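Local coordinates for protein putative phosphoglycolate phosphatase (Lactobacillus delbrueckii, PDB 2HI0) that probably hydrolyses the phosphate ester of 2-phosphoglycolate, as expected of a phosphatase of the haloacid dehalogenase superfamily, at residues F154-K159 with P168-E173; R163-P168 with E192-T197; D183-I188 with S201-I206. All blocks are in the same frame, centred on the assembly; numbering follows the deposited sequence.

Contact 1 of 3, residues F154-K159 with P168-E173; sequences FALGEK and PDMTSE
F154, L156 and G157 meet M170 and E173 in a strand-to-helix packing contact at one margin of the parallel Rossmann-like sheet of the haloacid dehalogenase fold. Strand 154-158 is the outermost strand on this side, and the helix beginning near D169 forms part of the crossover that carries the chain back over the sheet to strand 185-189. The axes of the two short segments run nearly antiparallel (162°) with a closest approach of 9.3 Å, the separation of a helix lying against a sheet face. No hydrogen bond crosses the gap; the contact is van der Waals packing of side chains on one another and on backbone carbonyls.

L156 holds its CG anti to the backbone N (chi1 -179°), and its branch meets the selenomethionine side chain of M170 at an oblique crossing. There L156 CD2 lies 3.8 Å from M170 CB, and L156 CG is equally close to M170 CE. Nearer the start of the strand, the F154 ring reaches the next part of the helix, with CZ 4.0 Å from E173 CB and CE1 3.8 Å from E173 O. That ring also packs on A130 and V132 of the adjoining strand and on C174 and V177 of the helix. Of the E173 side chain, CB is the atom that meets F154 CZ and L156 CD2. The M170 chain bends at its last torsion (chi3 74°), and the methyl it places sits tightly against the strand backbone, CE being 3.1 Å from G157 O.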
ATOM      1  N   PHE A 154     -13.725  -5.514  -6.562  1.00 12.05           N
ATOM      2  CA  PHE A 154     -13.693  -5.256  -5.143  1.00 12.54           C
ATOM      3  C   PHE A 154     -12.578  -4.264  -4.853  1.00 12.76           C
ATOM      4  O   PHE A 154     -11.493  -4.388  -5.396  1.00 11.06           O
ATOM      5  CB  PHE A 154     -13.439  -6.559  -4.373  1.00 12.30           C
ATOM      6  CG  PHE A 154     -13.392  -6.393  -2.859  1.00 11.40           C
ATOM      7  CD1 PHE A 154     -14.561  -6.455  -2.110  1.00 15.70           C
ATOM      8  CD2 PHE A 154     -12.192  -6.188  -2.198  1.00 13.46           C
ATOM      9  CE1 PHE A 154     -14.515  -6.310  -0.736  1.00 15.24           C
ATOM     10  CE2 PHE A 154     -12.162  -6.052  -0.836  1.00 14.02           C
ATOM     11  CZ  PHE A 154     -13.320  -6.104  -0.114  1.00 13.11           C
ATOM     12  N   ALA A 155     -12.841  -3.306  -3.977  1.00 11.39           N
ATOM     13  CA  ALA A 155     -11.821  -2.351  -3.569  1.00 10.48           C
ATOM     14  C   ALA A 155     -12.090  -1.989  -2.123  1.00 11.51           C
ATOM     15  O   ALA A 155     -13.238  -1.718  -1.747  1.00 12.46           O
ATOM     16  CB  ALA A 155     -11.797  -1.091  -4.460  1.00 10.92           C
ATOM     17  N   LEU A 156     -11.054  -2.078  -1.299  1.00 10.44           N
ATOM     18  CA  LEU A 156     -11.168  -1.756   0.120  1.00  8.38           C
ATOM     19  C   LEU A 156      -9.867  -1.143   0.640  1.00 10.17           C
ATOM     20  O   LEU A 156      -8.782  -1.681   0.409  1.00 10.50           O
ATOM     21  CB  LEU A 156     -11.451  -3.027   0.911  1.00  9.66           C
ATOM     22  CG  LEU A 156     -11.632  -2.855   2.429  1.00 12.33           C
ATOM     23  CD1 LEU A 156     -12.855  -1.972   2.745  1.00 11.94           C
ATOM     24  CD2 LEU A 156     -11.730  -4.275   3.063  1.00 14.65           C
ATOM     25  N   GLY A 157      -9.990  -0.032   1.379  1.00  8.48           N
ATOM     26  CA  GLY A 157      -8.921   0.505   2.174  1.00 10.34           C
ATOM     27  C   GLY A 157      -9.160   0.369   3.678  1.00 11.69           C
ATOM     28  O   GLY A 157     -10.153  -0.172   4.102  1.00 12.11           O
ATOM     29  N   GLU A 158      -8.243   0.900   4.472  1.00 10.79           N
ATOM     30  CA  GLU A 158      -8.271   0.788   5.900  1.00 11.25           C
ATOM     31  C   GLU A 158      -9.438   1.587   6.500  1.00 11.54           C
ATOM     32  O   GLU A 158      -9.747   2.723   6.073  1.00 11.47           O
ATOM     33  CB  GLU A 158      -6.915   1.222   6.464  1.00 13.27           C
ATOM     34  CG  GLU A 158      -6.783   1.175   7.980  1.00 16.98           C
ATOM     35  CD  GLU A 158      -7.216   2.465   8.673  1.00 25.24           C
ATOM     36  OE1 GLU A 158      -6.844   3.593   8.185  1.00 23.68           O
ATOM     37  OE2 GLU A 158      -7.933   2.335   9.707  1.00 26.66           O
ATOM     38  N   LYS A 159     -10.074   0.981   7.506  1.00 11.28           N
ATOM     39  CA  LYS A 159     -11.215   1.556   8.209  1.00 13.50           C
ATOM     40  C   LYS A 159     -11.006   1.287   9.681  1.00 13.31           C
ATOM     41  O   LYS A 159     -10.582   0.198  10.060  1.00 10.97           O
ATOM     42  CB  LYS A 159     -12.524   0.869   7.808  1.00 17.66           C
ATOM     43  CG  LYS A 159     -12.922   1.123   6.364  1.00 26.00           C
ATOM     44  CD  LYS A 159     -14.376   0.797   6.055  1.00 31.88           C
ATOM     45  CE  LYS A 159     -14.601  -0.625   5.657  1.00 38.77           C
ATOM     46  NZ  LYS A 159     -15.826  -0.754   4.763  1.00 48.48           N
ATOM     47  N   PRO A 168      -5.146 -10.805   8.202  1.00  7.86           N
ATOM     48  CA  PRO A 168      -5.849 -11.296   7.008  1.00  7.62           C
ATOM     49  C   PRO A 168      -7.240 -10.702   6.761  1.00 10.91           C
ATOM     50  O   PRO A 168      -7.835 -10.995   5.712  1.00 14.84           O
ATOM     51  CB  PRO A 168      -5.994 -12.792   7.282  1.00 11.74           C
ATOM     52  CG  PRO A 168      -5.933 -12.917   8.740  1.00 13.48           C
ATOM     53  CD  PRO A 168      -5.037 -11.828   9.240  1.00 12.65           C
ATOM     54  N   ASP A 169      -7.768  -9.909   7.690  1.00  9.13           N
ATOM     55  CA  ASP A 169      -9.167  -9.598   7.660  1.00 10.26           C
ATOM     56  C   ASP A 169      -9.634  -8.941   6.345  1.00  8.76           C
ATOM     57  O   ASP A 169     -10.680  -9.277   5.779  1.00 11.01           O
ATOM     58  CB  ASP A 169      -9.531  -8.671   8.823  1.00 10.50           C
ATOM     59  CG  ASP A 169      -9.169  -9.231  10.199  1.00 16.53           C
ATOM     60  OD1 ASP A 169      -8.037  -9.703  10.382  1.00 19.11           O
ATOM     61  OD2 ASP A 169      -9.999  -9.149  11.117  1.00 15.17           O
HETATM   62  N   MSE A 170      -8.909  -7.929   5.893  1.00  8.03           N
HETATM   63  CA  MSE A 170      -9.376  -7.184   4.699  1.00  8.58           C
HETATM   64  C   MSE A 170      -9.321  -8.066   3.458  1.00 10.22           C
HETATM   65  O   MSE A 170     -10.206  -8.025   2.628  1.00 10.42           O
HETATM   66  CB  MSE A 170      -8.579  -5.913   4.507  1.00 10.18           C
HETATM   67  CG  MSE A 170      -8.597  -4.978   5.731  1.00  9.10           C
HETATM   68 SE   MSE A 170      -7.326  -3.504   5.547  0.75 12.87          SE
HETATM   69  CE  MSE A 170      -8.377  -2.745   4.391  1.00  7.34           C
ATOM     70  N   THR A 171      -8.267  -8.850   3.312  0.50 10.48           N
ATOM     71  CA  THR A 171      -8.145  -9.766   2.170  0.50 10.15           C
ATOM     72  C   THR A 171      -9.187 -10.898   2.262  0.50 10.86           C
ATOM     73  O   THR A 171      -9.669 -11.382   1.234  0.50 10.49           O
ATOM     74  CB  THR A 171      -6.693 -10.293   2.045  0.50 10.38           C
ATOM     75  OG1 THR A 171      -5.841  -9.159   1.763  0.50  9.01           O
ATOM     76  CG2 THR A 171      -6.560 -11.367   0.923  0.50  6.02           C
ATOM     77  N   SER A 172      -9.572 -11.295   3.484  1.00  9.80           N
ATOM     78  CA  SER A 172     -10.624 -12.297   3.653  1.00 10.17           C
ATOM     79  C   SER A 172     -11.988 -11.718   3.186  1.00 11.50           C
ATOM     80  O   SER A 172     -12.796 -12.445   2.598  1.00 14.16           O
ATOM     81  CB  SER A 172     -10.739 -12.784   5.079  1.00  9.88           C
ATOM     82  OG  SER A 172      -9.605 -13.563   5.450  1.00 11.78           O
ATOM     83  N   GLU A 173     -12.222 -10.417   3.443  0.50 10.68           N
ATOM     84  CA  GLU A 173     -13.392  -9.671   2.898  0.50 11.35           C
ATOM     85  C   GLU A 173     -13.443  -9.700   1.354  0.50 10.86           C
ATOM     86  O   GLU A 173     -14.518  -9.794   0.747  0.50 12.77           O
ATOM     87  CB  GLU A 173     -13.411  -8.190   3.323  0.50 11.26           C
ATOM     88  CG  GLU A 173     -13.841  -7.861   4.774  0.50 11.03           C
ATOM     89  CD  GLU A 173     -15.191  -8.428   5.133  0.50 18.35           C
ATOM     90  OE1 GLU A 173     -16.175  -8.125   4.414  0.50 20.74           O
ATOM     91  OE2 GLU A 173     -15.262  -9.190   6.120  0.50 16.33           O
TER

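Contact 2 of 3, residues R163-P168 with E192-T197; sequences RRKPAP and EIDIQT
K165 crosses T197 and D194 of helix 192-200 at a slant, and its contacts can be followed outward. CB lies 3.3 Å from T197 OG1 and 3.8 Å from I193 CG2, touching a hydroxyl and the gamma methyl of I193. CG remains beside the same hydroxyl, 3.7 Å from T197 OG1. The chain then turns at chi3 (62°), placing CE 3.3 Å from D194 OD1. At the tip, NZ forms a 2.7 Å salt bridge with D194 OD1, approaching almost in line with that atom's C-O bond.

In sequence and position K165 is consistent with the conserved lysine of haloacid dehalogenase motif III, and D194 with an acidic residue of motif IV. NZ also forms a salt bridge with D10 OD1 and a hydrogen bond with Y187 OH; D10 is a sodium ligand together with D12 and D190, and the side chain of D194 is about 4 Å from the ion.

The following peptide is cis, and the ring of P166 lies beside Q196, both pointing the same way, with CG 3.5 Å from Q196 OE1. T197 OG1, against P166 CA at 3.3 Å, donates to I193 O from 37° above the carbonyl plane, while T197 N donates to the opposite face of that oxygen.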
ATOM      1  N   ARG A 163      -8.971  -4.624  11.332  1.00  9.84           N
ATOM      2  CA  ARG A 163      -7.498  -4.696  11.308  1.00  9.91           C
ATOM      3  C   ARG A 163      -6.874  -4.402   9.926  1.00 10.45           C
ATOM      4  O   ARG A 163      -7.351  -4.880   8.881  1.00  9.71           O
ATOM      5  CB  ARG A 163      -6.967  -6.029  11.840  1.00 11.60           C
ATOM      6  CG  ARG A 163      -7.352  -6.305  13.257  1.00  8.19           C
ATOM      7  CD  ARG A 163      -6.701  -7.525  13.789  1.00  8.09           C
ATOM      8  NE  ARG A 163      -7.108  -8.766  13.098  1.00  8.20           N
ATOM      9  CZ  ARG A 163      -6.692  -9.985  13.443  1.00  8.19           C
ATOM     10  NH1 ARG A 163      -5.820 -10.128  14.431  1.00 10.56           N
ATOM     11  NH2 ARG A 163      -7.081 -11.049  12.772  1.00 13.91           N
ATOM     12  N   ARG A 164      -5.777  -3.629   9.967  1.00  9.82           N
ATOM     13  CA  ARG A 164      -5.016  -3.331   8.792  1.00  9.93           C
ATOM     14  C   ARG A 164      -4.206  -4.535   8.344  1.00  9.01           C
ATOM     15  O   ARG A 164      -4.030  -5.482   9.093  1.00  9.02           O
ATOM     16  CB  ARG A 164      -4.117  -2.132   9.076  1.00  9.29           C
ATOM     17  CG  ARG A 164      -3.049  -2.453  10.150  1.00  7.49           C
ATOM     18  CD  ARG A 164      -1.994  -1.343  10.164  1.00 11.40           C
ATOM     19  NE  ARG A 164      -1.017  -1.511  11.252  1.00 10.78           N
ATOM     20  CZ  ARG A 164       0.098  -2.226  11.186  1.00 12.35           C
ATOM     21  NH1 ARG A 164       0.430  -2.925  10.107  1.00  9.75           N
ATOM     22  NH2 ARG A 164       0.904  -2.244  12.236  1.00 11.61           N
ATOM     23  N   LYS A 165      -3.709  -4.459   7.128  1.00  9.86           N
ATOM     24  CA  LYS A 165      -2.733  -5.432   6.626  1.00  9.39           C
ATOM     25  C   LYS A 165      -1.510  -5.258   7.556  1.00  9.01           C
ATOM     26  O   LYS A 165      -1.160  -4.108   7.942  1.00 10.24           O
ATOM     27  CB  LYS A 165      -2.323  -5.129   5.171  1.00  8.35           C
ATOM     28  CG  LYS A 165      -3.389  -5.254   4.069  1.00 11.43           C
ATOM     29  CD  LYS A 165      -3.056  -4.336   2.871  1.00 17.45           C
ATOM     30  CE  LYS A 165      -1.740  -4.733   2.238  1.00 23.76           C
ATOM     31  NZ  LYS A 165      -1.299  -3.765   1.182  1.00 22.02           N
ATOM     32  N   PRO A 166      -0.804  -6.348   7.862  1.00  8.81           N
ATOM     33  CA  PRO A 166      -0.903  -7.694   7.303  1.00  8.60           C
ATOM     34  C   PRO A 166      -1.831  -8.680   7.998  1.00  8.54           C
ATOM     35  O   PRO A 166      -1.749  -9.861   7.648  1.00 10.39           O
ATOM     36  CB  PRO A 166       0.550  -8.169   7.363  1.00  7.45           C
ATOM     37  CG  PRO A 166       1.092  -7.576   8.622  1.00  9.21           C
ATOM     38  CD  PRO A 166       0.379  -6.232   8.764  1.00  9.18           C
ATOM     39  N   ALA A 167      -2.751  -8.214   8.875  1.00  6.01           N
ATOM     40  CA  ALA A 167      -3.813  -9.113   9.355  1.00  6.62           C
ATOM     41  C   ALA A 167      -4.585  -9.585   8.139  1.00  9.56           C
ATOM     42  O   ALA A 167      -4.666  -8.842   7.137  1.00  9.72           O
ATOM     43  CB  ALA A 167      -4.767  -8.414  10.341  1.00 10.40           C
ATOM     44  N   PRO A 168      -5.146 -10.805   8.202  1.00  7.86           N
ATOM     45  CA  PRO A 168      -5.849 -11.296   7.008  1.00  7.62           C
ATOM     46  C   PRO A 168      -7.240 -10.702   6.761  1.00 10.91           C
ATOM     47  O   PRO A 168      -7.835 -10.995   5.712  1.00 14.84           O
ATOM     48  CB  PRO A 168      -5.994 -12.792   7.282  1.00 11.74           C
ATOM     49  CG  PRO A 168      -5.933 -12.917   8.740  1.00 13.48           C
ATOM     50  CD  PRO A 168      -5.037 -11.828   9.240  1.00 12.65           C
ATOM     51  N   GLU A 192       7.197  -5.269   2.253  1.00 10.41           N
ATOM     52  CA  GLU A 192       7.192  -6.410   3.198  1.00 11.54           C
ATOM     53  C   GLU A 192       5.809  -6.693   3.779  1.00 11.78           C
ATOM     54  O   GLU A 192       5.496  -7.831   4.114  1.00 10.70           O
ATOM     55  CB  GLU A 192       8.219  -6.188   4.323  1.00 11.46           C
ATOM     56  CG  GLU A 192       7.847  -5.190   5.421  1.00 10.59           C
ATOM     57  CD  GLU A 192       7.939  -3.682   5.109  1.00 16.05           C
ATOM     58  OE1 GLU A 192       8.027  -3.293   3.923  1.00 12.08           O
ATOM     59  OE2 GLU A 192       7.916  -2.898   6.108  1.00 13.30           O
ATOM     60  N   ILE A 193       4.981  -5.653   3.919  1.00 10.72           N
ATOM     61  CA  ILE A 193       3.609  -5.816   4.438  1.00 10.17           C
ATOM     62  C   ILE A 193       2.798  -6.659   3.452  1.00 10.31           C
ATOM     63  O   ILE A 193       1.962  -7.462   3.887  1.00 10.58           O
ATOM     64  CB  ILE A 193       2.933  -4.452   4.710  1.00 12.03           C
ATOM     65  CG1 ILE A 193       3.769  -3.648   5.703  1.00 12.62           C
ATOM     66  CG2 ILE A 193       1.432  -4.599   5.124  1.00 10.44           C
ATOM     67  CD1 ILE A 193       4.036  -4.399   6.960  1.00 12.87           C
ATOM     68  N   ASP A 194       3.034  -6.476   2.140  1.00 10.84           N
ATOM     69  CA  ASP A 194       2.377  -7.269   1.100  1.00 10.14           C
ATOM     70  C   ASP A 194       2.826  -8.744   1.111  1.00  9.15           C
ATOM     71  O   ASP A 194       2.001  -9.652   1.050  1.00 10.62           O
ATOM     72  CB  ASP A 194       2.574  -6.597  -0.260  1.00 13.85           C
ATOM     73  CG  ASP A 194       2.088  -5.155  -0.246  1.00 16.85           C
ATOM     74  OD1 ASP A 194       1.013  -4.910   0.350  1.00 18.30           O
ATOM     75  OD2 ASP A 194       2.843  -4.278  -0.669  1.00 15.08           O
ATOM     76  N   ILE A 195       4.136  -8.939   1.251  1.00  8.77           N
ATOM     77  CA  ILE A 195       4.688 -10.277   1.465  1.00  8.81           C
ATOM     78  C   ILE A 195       3.976 -10.988   2.632  1.00  6.56           C
ATOM     79  O   ILE A 195       3.529 -12.132   2.514  1.00  9.47           O
ATOM     80  CB  ILE A 195       6.223 -10.230   1.670  1.00  9.99           C
ATOM     81  CG1 ILE A 195       6.923  -9.686   0.413  1.00 11.89           C
ATOM     82  CG2 ILE A 195       6.783 -11.628   1.990  1.00  9.77           C
ATOM     83  CD1 ILE A 195       8.347  -9.302   0.551  1.00 11.51           C
ATOM     84  N   GLN A 196       3.880 -10.292   3.769  1.00  8.72           N
ATOM     85  CA  GLN A 196       3.248 -10.862   4.945  1.00  9.30           C
ATOM     86  C   GLN A 196       1.726 -11.092   4.802  1.00  9.79           C
ATOM     87  O   GLN A 196       1.168 -12.105   5.252  1.00  9.36           O
ATOM     88  CB  GLN A 196       3.520  -9.955   6.121  1.00 10.89           C
ATOM     89  CG  GLN A 196       4.993  -9.876   6.487  1.00 10.17           C
ATOM     90  CD  GLN A 196       5.241  -8.795   7.521  1.00 15.59           C
ATOM     91  OE1 GLN A 196       4.393  -8.561   8.413  1.00 16.06           O
ATOM     92  NE2 GLN A 196       6.401  -8.133   7.430  1.00 12.86           N
ATOM     93  N   THR A 197       1.066 -10.131   4.194  1.00 10.75           N
ATOM     94  CA  THR A 197      -0.363 -10.209   3.985  1.00 11.27           C
ATOM     95  C   THR A 197      -0.704 -11.496   3.184  1.00 10.18           C
ATOM     96  O   THR A 197      -1.637 -12.248   3.540  1.00 11.35           O
ATOM     97  CB  THR A 197      -0.840  -8.986   3.219  1.00 12.39           C
ATOM     98  OG1 THR A 197      -0.680  -7.818   4.050  1.00 10.85           O
ATOM     99  CG2 THR A 197      -2.322  -9.133   2.841  1.00 12.17           C
TER

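Contact 3 of 3, residues D183-I188 with S201-I206; sequences DKCVYI and SEMDEI
V186 and I206 meet at the apolar centre of this strand pair, where V186 CG2 comes within 3.7 Å of I206 CD1 and the two side chains pass at a slant. I188 extends the same face, its CG1 4.3 Å from I206 CB, and L233 of helix 230-238 packs on both I188 and I206. On the reverse face lies the selenomethionine M203, whose CE is 3.8 Å from C185 CB and whose SE is 4.0 Å from Y187 CB.

Between these faces the backbones pair in parallel, Y187 beside E205 and I188 beside I206. Y187 N donates to D204 O at 2.9 Å (166° at the hydrogen), and I206 N to Y187 O at 2.9 Å (164°), the latter nearly in line with the carbonyl. A CA-H contact adds to the grip on that oxygen, with E205 CA 3.2 Å from Y187 O. The strands belong to a beta-alpha-beta unit linked by helix 192-200, which ends in a Schellman motif with E202, at positive phi, as its C-prime residue.

Farther out, E205 CG stands at the edge of the Y187 ring, near its plane, while Y187 OH hydrogen-bonds to V132 O. Where the strands begin, one water joins C185 O to D204 N, accepting from the latter at 3.0 Å. A second water spans D183 O and D204 OD2, a carboxylate oxygen also bonded to Y4 OH.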
ATOM      1  N   ASP A 183      -5.987 -20.635  -3.128  1.00 15.67           N
ATOM      2  CA  ASP A 183      -4.881 -21.204  -3.909  1.00 17.66           C
ATOM      3  C   ASP A 183      -4.910 -20.740  -5.386  1.00 16.49           C
ATOM      4  O   ASP A 183      -3.965 -21.000  -6.135  1.00 16.67           O
ATOM      5  CB  ASP A 183      -4.905 -22.745  -3.805  1.00 20.53           C
ATOM      6  CG  ASP A 183      -6.195 -23.339  -4.337  1.00 18.66           C
ATOM      7  OD1 ASP A 183      -7.215 -23.300  -3.608  1.00 38.13           O
ATOM      8  OD2 ASP A 183      -6.195 -23.834  -5.490  1.00 33.46           O
ATOM      9  N   LYS A 184      -6.010 -20.088  -5.795  1.00 13.99           N
ATOM     10  CA  LYS A 184      -6.153 -19.493  -7.125  1.00 12.67           C
ATOM     11  C   LYS A 184      -6.122 -17.972  -7.052  1.00 11.09           C
ATOM     12  O   LYS A 184      -6.532 -17.301  -8.009  1.00 10.60           O
ATOM     13  CB  LYS A 184      -7.462 -19.974  -7.816  1.00 13.90           C
ATOM     14  CG  LYS A 184      -7.444 -21.470  -8.290  1.00 14.79           C
ATOM     15  CD  LYS A 184      -6.499 -21.680  -9.514  1.00 16.08           C
ATOM     16  CE  LYS A 184      -6.648 -23.051 -10.140  1.00 17.77           C
ATOM     17  NZ  LYS A 184      -5.513 -23.402 -11.075  1.00 15.12           N
ATOM     18  N   CYS A 185      -5.678 -17.435  -5.915  1.00 10.15           N
ATOM     19  CA  CYS A 185      -5.479 -15.989  -5.751  1.00  8.73           C
ATOM     20  C   CYS A 185      -3.979 -15.646  -5.721  1.00 10.37           C
ATOM     21  O   CYS A 185      -3.165 -16.442  -5.267  1.00  8.78           O
ATOM     22  CB  CYS A 185      -6.104 -15.497  -4.437  1.00  8.27           C
ATOM     23  SG  CYS A 185      -7.851 -15.594  -4.358  1.00 13.03           S
ATOM     24  N   VAL A 186      -3.614 -14.460  -6.213  1.00  9.64           N
ATOM     25  CA  VAL A 186      -2.270 -13.941  -5.999  1.00  8.75           C
ATOM     26  C   VAL A 186      -2.380 -12.480  -5.501  1.00 10.06           C
ATOM     27  O   VAL A 186      -3.282 -11.749  -5.883  1.00  9.58           O
ATOM     28  CB  VAL A 186      -1.392 -14.072  -7.286  1.00 10.16           C
ATOM     29  CG1 VAL A 186      -1.969 -13.240  -8.433  1.00  7.54           C
ATOM     30  CG2 VAL A 186       0.077 -13.695  -7.023  1.00  7.63           C
ATOM     31  N   TYR A 187      -1.497 -12.123  -4.587  1.00  9.29           N
ATOM     32  CA  TYR A 187      -1.454 -10.772  -4.047  1.00  9.05           C
ATOM     33  C   TYR A 187      -0.230 -10.099  -4.656  1.00  8.92           C
ATOM     34  O   TYR A 187       0.835 -10.698  -4.740  1.00 10.54           O
ATOM     35  CB  TYR A 187      -1.359 -10.789  -2.511  1.00 11.31           C
ATOM     36  CG  TYR A 187      -1.691  -9.439  -1.921  1.00 11.11           C
ATOM     37  CD1 TYR A 187      -2.998  -9.039  -1.630  1.00 19.85           C
ATOM     38  CD2 TYR A 187      -0.686  -8.501  -1.791  1.00 15.81           C
ATOM     39  CE1 TYR A 187      -3.268  -7.737  -1.171  1.00 19.19           C
ATOM     40  CE2 TYR A 187      -0.952  -7.218  -1.324  1.00 19.26           C
ATOM     41  CZ  TYR A 187      -2.238  -6.849  -1.020  1.00 17.79           C
ATOM     42  OH  TYR A 187      -2.467  -5.542  -0.585  1.00 18.07           O
ATOM     43  N   ILE A 188      -0.372  -8.848  -5.048  1.00  9.37           N
ATOM     44  CA  ILE A 188       0.686  -8.102  -5.767  1.00  9.23           C
ATOM     45  C   ILE A 188       0.964  -6.837  -4.971  1.00 11.32           C
ATOM     46  O   ILE A 188       0.064  -6.057  -4.701  1.00 10.05           O
ATOM     47  CB  ILE A 188       0.269  -7.721  -7.162  1.00 10.72           C
ATOM     48  CG1 ILE A 188      -0.146  -8.958  -7.994  1.00  9.75           C
ATOM     49  CG2 ILE A 188       1.393  -6.882  -7.838  1.00 10.60           C
ATOM     50  CD1 ILE A 188      -1.644  -9.059  -8.147  1.00 12.78           C
ATOM     51  N   SER A 201      -2.725 -14.827   4.426  1.00  9.75           N
ATOM     52  CA  SER A 201      -3.965 -15.115   3.712  1.00 12.18           C
ATOM     53  C   SER A 201      -3.876 -16.399   2.888  1.00 12.79           C
ATOM     54  O   SER A 201      -4.774 -16.676   2.113  1.00 12.47           O
ATOM     55  CB  SER A 201      -4.322 -13.956   2.797  1.00 10.42           C
ATOM     56  OG  SER A 201      -4.493 -12.737   3.535  1.00 13.01           O
ATOM     57  N   GLU A 202      -2.814 -17.165   3.081  1.00 12.46           N
ATOM     58  CA  GLU A 202      -2.636 -18.470   2.474  1.00 12.22           C
ATOM     59  C   GLU A 202      -2.695 -18.374   0.924  1.00  9.95           C
ATOM     60  O   GLU A 202      -3.304 -19.211   0.245  1.00 13.88           O
ATOM     61  CB  GLU A 202      -3.639 -19.489   3.035  1.00 11.11           C
ATOM     62  CG  GLU A 202      -3.616 -19.644   4.591  1.00 14.20           C
ATOM     63  CD  GLU A 202      -2.307 -20.210   5.205  1.00 20.28           C
ATOM     64  OE1 GLU A 202      -1.470 -20.820   4.496  1.00 23.14           O
ATOM     65  OE2 GLU A 202      -2.132 -20.046   6.432  1.00 24.27           O
HETATM   66  N   MSE A 203      -2.039 -17.341   0.396  1.00 10.36           N
HETATM   67  CA  MSE A 203      -1.951 -17.164  -1.059  1.00  9.99           C
HETATM   68  C   MSE A 203      -0.550 -16.733  -1.510  1.00  8.24           C
HETATM   69  O   MSE A 203       0.283 -16.266  -0.722  1.00 10.82           O
HETATM   70  CB  MSE A 203      -2.997 -16.183  -1.524  1.00 13.94           C
HETATM   71  CG  MSE A 203      -2.746 -14.805  -1.049  1.00 12.80           C
HETATM   72 SE   MSE A 203      -4.156 -13.597  -1.687  0.75 11.43          SE
HETATM   73  CE  MSE A 203      -5.676 -14.334  -0.886  1.00 11.02           C
ATOM     74  N   ASP A 204      -0.281 -16.981  -2.791  1.00  9.16           N
ATOM     75  CA  ASP A 204       0.965 -16.580  -3.419  1.00 10.15           C
ATOM     76  C   ASP A 204       1.064 -15.058  -3.498  1.00  9.84           C
ATOM     77  O   ASP A 204       0.073 -14.325  -3.423  1.00 10.22           O
ATOM     78  CB  ASP A 204       1.042 -17.145  -4.867  1.00 13.29           C
ATOM     79  CG  ASP A 204       1.126 -18.669  -4.936  1.00 12.12           C
ATOM     80  OD1 ASP A 204       1.310 -19.322  -3.904  1.00 11.48           O
ATOM     81  OD2 ASP A 204       1.029 -19.244  -6.048  1.00 12.23           O
ATOM     82  N   GLU A 205       2.292 -14.599  -3.722  1.00 10.11           N
ATOM     83  CA  GLU A 205       2.602 -13.155  -3.815  1.00 10.50           C
ATOM     84  C   GLU A 205       3.603 -12.850  -4.928  1.00 10.19           C
ATOM     85  O   GLU A 205       4.539 -13.606  -5.172  1.00 11.01           O
ATOM     86  CB  GLU A 205       3.127 -12.598  -2.463  1.00 10.81           C
ATOM     87  CG  GLU A 205       2.961 -11.097  -2.246  1.00 11.50           C
ATOM     88  CD  GLU A 205       4.232 -10.230  -2.466  1.00 17.93           C
ATOM     89  OE1 GLU A 205       5.330 -10.718  -2.865  1.00 14.22           O
ATOM     90  OE2 GLU A 205       4.086  -8.996  -2.200  1.00 13.70           O
ATOM     91  N   ILE A 206       3.375 -11.745  -5.615  1.00  9.50           N
ATOM     92  CA  ILE A 206       4.291 -11.191  -6.587  1.00  9.21           C
ATOM     93  C   ILE A 206       4.671  -9.800  -6.074  1.00  9.78           C
ATOM     94  O   ILE A 206       3.777  -9.026  -5.613  1.00 10.02           O
ATOM     95  CB  ILE A 206       3.612 -11.086  -7.986  1.00  8.16           C
ATOM     96  CG1 ILE A 206       3.228 -12.455  -8.514  1.00 12.02           C
ATOM     97  CG2 ILE A 206       4.500 -10.303  -8.960  1.00 10.28           C
ATOM     98  CD1 ILE A 206       2.218 -12.372  -9.697  1.00 11.53           C
TER
HETATM   99  O   HOH W   1      -1.180 -21.178  -5.759  1.00 22.20           O
HETATM  100  O   HOH W   2      -2.288 -18.735  -4.173  1.00 15.14           O

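All three contacts belong to the parallel-sheet domain, with centres about 10 Å (contacts 1 and 2), 12 Å (2 and 3) and 14 Å (1 and 3) apart. Contact 1 closes before contact 3 opens, whereas the segments of contact 2 alternate along the chain with those of each of the others. Contacts 1 and 2 share P168 and are tied by a salt bridge between D169 OD1 and R163 NH2. P168 CA packs on S201 OG between contacts 1 and 3. Helix 192-200 of contact 2 connects the two strands of contact 3. Contact 2 lies nearest the sodium ion, with contact 3 and then contact 1, which both reach the same sheet, progressively farther from it.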